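Local coordinates for GCN5-related N-acetyltransferase (PDB 2Q0Y), which probably transfers an acyl group, such as acetyl from acetyl-CoA, to an acceptor, as a member of the GCN5-related N-acetyltransferase (GNAT) family, at the magnesium ion site. Coordinates in Å, arbitrary orientation; residue numbers count along the deposited sequence, not the author numbering. Chains: chain A/B, GCN5-related N-acetyltransferase.

The magnesium ion site. Residues chain A 75, 87, 89, 127, 144, 146; chain B 75, 87, 89, 127, 144, 146. With MG (magnesium ion), chain C; MG (magnesium ion), chain D.
The backbone is extended, with beta-type torsions on strands 86-95, 123-127 and 146-150 and in the loop positions A:Trp75 and A:Thr144. Two copies of this GNAT-family protein meet here and give the same side chains to one magnesium site; the structure alone does not show whether the pair forms in solution. The arrangement is two-fold symmetric. The magnesium positions of chains C and D lie 2.2 Å apart, too close for two ions; they probably represent alternative positions of one ion, as may the two nearly overlapping waters. A:Glu146 sends its chain out extended, with CG anti to the backbone N (chi1 -170°), and its carboxylate oxygen OE2 bridges both positions, 2.0 Å from MG of chain D and 2.2 Å from MG of chain C. B:Glu146 OE2 also binds each position, and A:His127 NE2 reaches MG of chain C at 2.4 Å; with a water the shell is irregular, and further ligands may be unseen. The imidazole is turned by its opposite nitrogen: ND1 donates to the phenol oxygen OH of A:Tyr89 at 2.7 Å, nearly straight (164°) and close to the ring plane, leaving NE2 to face the metal. The other carboxylate oxygen, A:Glu146 OE1, receives B:Thr144 OG1 across the interface at 2.6 Å on its anti lone pair, which helps fix the rotation of the carboxylate. That hydroxyl, held between its own backbone N and carbonyl carbon (chi1 78°), also accepts the amide N of B:Glu146. Around this core, the side chains of B:Trp75 and A:Tyr89 cross at about a right angle, the indole's CZ2 and CH2 over one face of the phenol ring toward its rim, CZ2 3.5 Å from CZ. B:Arg87 lays its guanidinium flat against the same indole, with B:Trp75 NE1 over its centre, and points NH1 at A:His127 CE1, 4.2 Å away; its charge may disfavour a protonated histidine.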
# COMPACT_ATOMS: atom_id res chain seq x y z
N TRP A 75 -3.97 -8.18 0.04
CA TRP A 75 -4.70 -7.06 -0.50
C TRP A 75 -6.07 -7.52 -0.99
O TRP A 75 -6.19 -8.61 -1.52
CB TRP A 75 -3.93 -6.42 -1.66
CG TRP A 75 -4.29 -5.01 -1.83
CD1 TRP A 75 -5.22 -4.50 -2.67
CD2 TRP A 75 -3.77 -3.91 -1.08
NE1 TRP A 75 -5.31 -3.13 -2.50
CE2 TRP A 75 -4.43 -2.75 -1.52
CE3 TRP A 75 -2.82 -3.81 -0.06
CZ2 TRP A 75 -4.16 -1.49 -1.00
CZ3 TRP A 75 -2.56 -2.55 0.48
CH2 TRP A 75 -3.22 -1.42 -0.01
N ARG A 87 -0.84 -8.40 -3.73
CA ARG A 87 -0.06 -7.68 -4.71
C ARG A 87 1.43 -7.73 -4.34
O ARG A 87 1.78 -7.95 -3.18
CB ARG A 87 -0.58 -6.25 -4.94
CG ARG A 87 -0.82 -5.44 -3.74
CD ARG A 87 -1.24 -4.00 -4.11
NE ARG A 87 -2.55 -3.87 -4.76
CZ ARG A 87 -3.14 -2.71 -5.05
NH1 ARG A 87 -2.57 -1.56 -4.71
NH2 ARG A 87 -4.31 -2.68 -5.66
N TYR A 89 5.14 -6.11 -3.77
CA TYR A 89 5.65 -4.87 -3.22
C TYR A 89 7.18 -4.89 -3.30
O TYR A 89 7.81 -5.85 -2.86
CB TYR A 89 5.16 -4.64 -1.78
CG TYR A 89 5.60 -3.28 -1.26
CD1 TYR A 89 5.21 -2.12 -1.93
CD2 TYR A 89 6.39 -3.14 -0.13
CE1 TYR A 89 5.61 -0.87 -1.51
CE2 TYR A 89 6.80 -1.88 0.30
CZ TYR A 89 6.41 -0.75 -0.40
OH TYR A 89 6.79 0.55 -0.01
N HIS A 127 7.07 2.41 -3.67
CA HIS A 127 7.07 3.84 -3.38
C HIS A 127 8.40 4.40 -3.81
O HIS A 127 9.46 4.01 -3.30
CB HIS A 127 6.80 4.08 -1.91
CG HIS A 127 5.41 3.73 -1.49
ND1 HIS A 127 5.10 2.51 -0.93
CD2 HIS A 127 4.26 4.43 -1.54
CE1 HIS A 127 3.81 2.48 -0.65
NE2 HIS A 127 3.27 3.63 -1.03
N THR A 144 0.38 6.04 -9.17
CA THR A 144 -0.95 5.66 -8.71
C THR A 144 -1.66 6.86 -8.10
O THR A 144 -1.12 7.96 -8.04
CB THR A 144 -0.93 4.52 -7.69
OG1 THR A 144 -0.56 5.01 -6.38
CG2 THR A 144 0.00 3.39 -8.13
N GLU A 146 -2.57 7.00 -4.94
CA GLU A 146 -2.41 6.95 -3.50
C GLU A 146 -2.18 8.33 -2.91
O GLU A 146 -1.46 9.17 -3.48
CB GLU A 146 -1.26 6.02 -3.12
CG GLU A 146 -1.20 5.75 -1.63
CD GLU A 146 -0.05 4.87 -1.24
OE1 GLU A 146 1.11 5.29 -1.34
OE2 GLU A 146 -0.33 3.74 -0.85
N TRP B 75 2.89 -3.08 8.05
CA TRP B 75 3.80 -2.32 7.24
C TRP B 75 5.14 -2.18 7.95
O TRP B 75 5.17 -2.03 9.16
CB TRP B 75 3.22 -0.93 6.93
CG TRP B 75 3.77 -0.38 5.70
CD1 TRP B 75 4.83 0.46 5.57
CD2 TRP B 75 3.33 -0.68 4.38
NE1 TRP B 75 5.08 0.71 4.24
CE2 TRP B 75 4.17 0.02 3.48
CE3 TRP B 75 2.31 -1.48 3.86
CZ2 TRP B 75 4.02 -0.05 2.10
CZ3 TRP B 75 2.17 -1.56 2.48
CH2 TRP B 75 3.00 -0.84 1.63
N ARG B 87 0.11 0.80 9.19
CA ARG B 87 -0.48 2.04 8.76
C ARG B 87 -1.99 1.86 8.55
O ARG B 87 -2.48 0.74 8.36
CB ARG B 87 0.24 2.64 7.54
CG ARG B 87 0.46 1.73 6.41
CD ARG B 87 1.09 2.47 5.20
NE ARG B 87 2.46 2.96 5.42
CZ ARG B 87 3.22 3.52 4.47
NH1 ARG B 87 2.76 3.63 3.23
NH2 ARG B 87 4.43 3.95 4.74
N TYR B 89 -5.50 2.30 6.51
CA TYR B 89 -5.91 2.23 5.12
C TYR B 89 -7.41 2.49 5.02
O TYR B 89 -8.20 1.86 5.73
CB TYR B 89 -5.53 0.88 4.47
CG TYR B 89 -5.83 0.87 2.99
CD1 TYR B 89 -5.24 1.81 2.15
CD2 TYR B 89 -6.70 -0.05 2.43
CE1 TYR B 89 -5.51 1.86 0.80
CE2 TYR B 89 -6.98 -0.01 1.06
CZ TYR B 89 -6.39 0.95 0.25
OH TYR B 89 -6.63 1.04 -1.13
N HIS B 127 -6.35 5.10 -1.72
CA HIS B 127 -6.19 5.27 -3.16
C HIS B 127 -7.40 6.02 -3.68
O HIS B 127 -8.54 5.54 -3.56
CB HIS B 127 -6.03 3.92 -3.85
CG HIS B 127 -4.74 3.24 -3.52
ND1 HIS B 127 -4.63 2.30 -2.53
CD2 HIS B 127 -3.51 3.36 -4.06
CE1 HIS B 127 -3.39 1.87 -2.47
NE2 HIS B 127 -2.68 2.51 -3.38
N THR B 144 1.22 10.56 -2.76
CA THR B 144 2.44 9.84 -2.43
C THR B 144 3.24 9.55 -3.70
O THR B 144 2.84 9.91 -4.80
CB THR B 144 2.19 8.53 -1.68
OG1 THR B 144 1.76 7.50 -2.60
CG2 THR B 144 1.16 8.71 -0.57
N GLU B 146 3.87 6.51 -4.76
CA GLU B 146 3.57 5.16 -5.20
C GLU B 146 3.46 5.06 -6.71
O GLU B 146 2.91 5.94 -7.38
CB GLU B 146 2.28 4.65 -4.54
CG GLU B 146 2.06 3.18 -4.78
CD GLU B 146 0.78 2.68 -4.18
OE1 GLU B 146 -0.31 3.05 -4.65
OE2 GLU B 146 0.88 1.92 -3.21
MG MG C . 1.27 2.37 -1.27
MG MG D . -0.84 2.09 -1.93
O HOH W 1 0.57 0.62 -0.28
O HOH W 2 -0.46 0.53 -0.54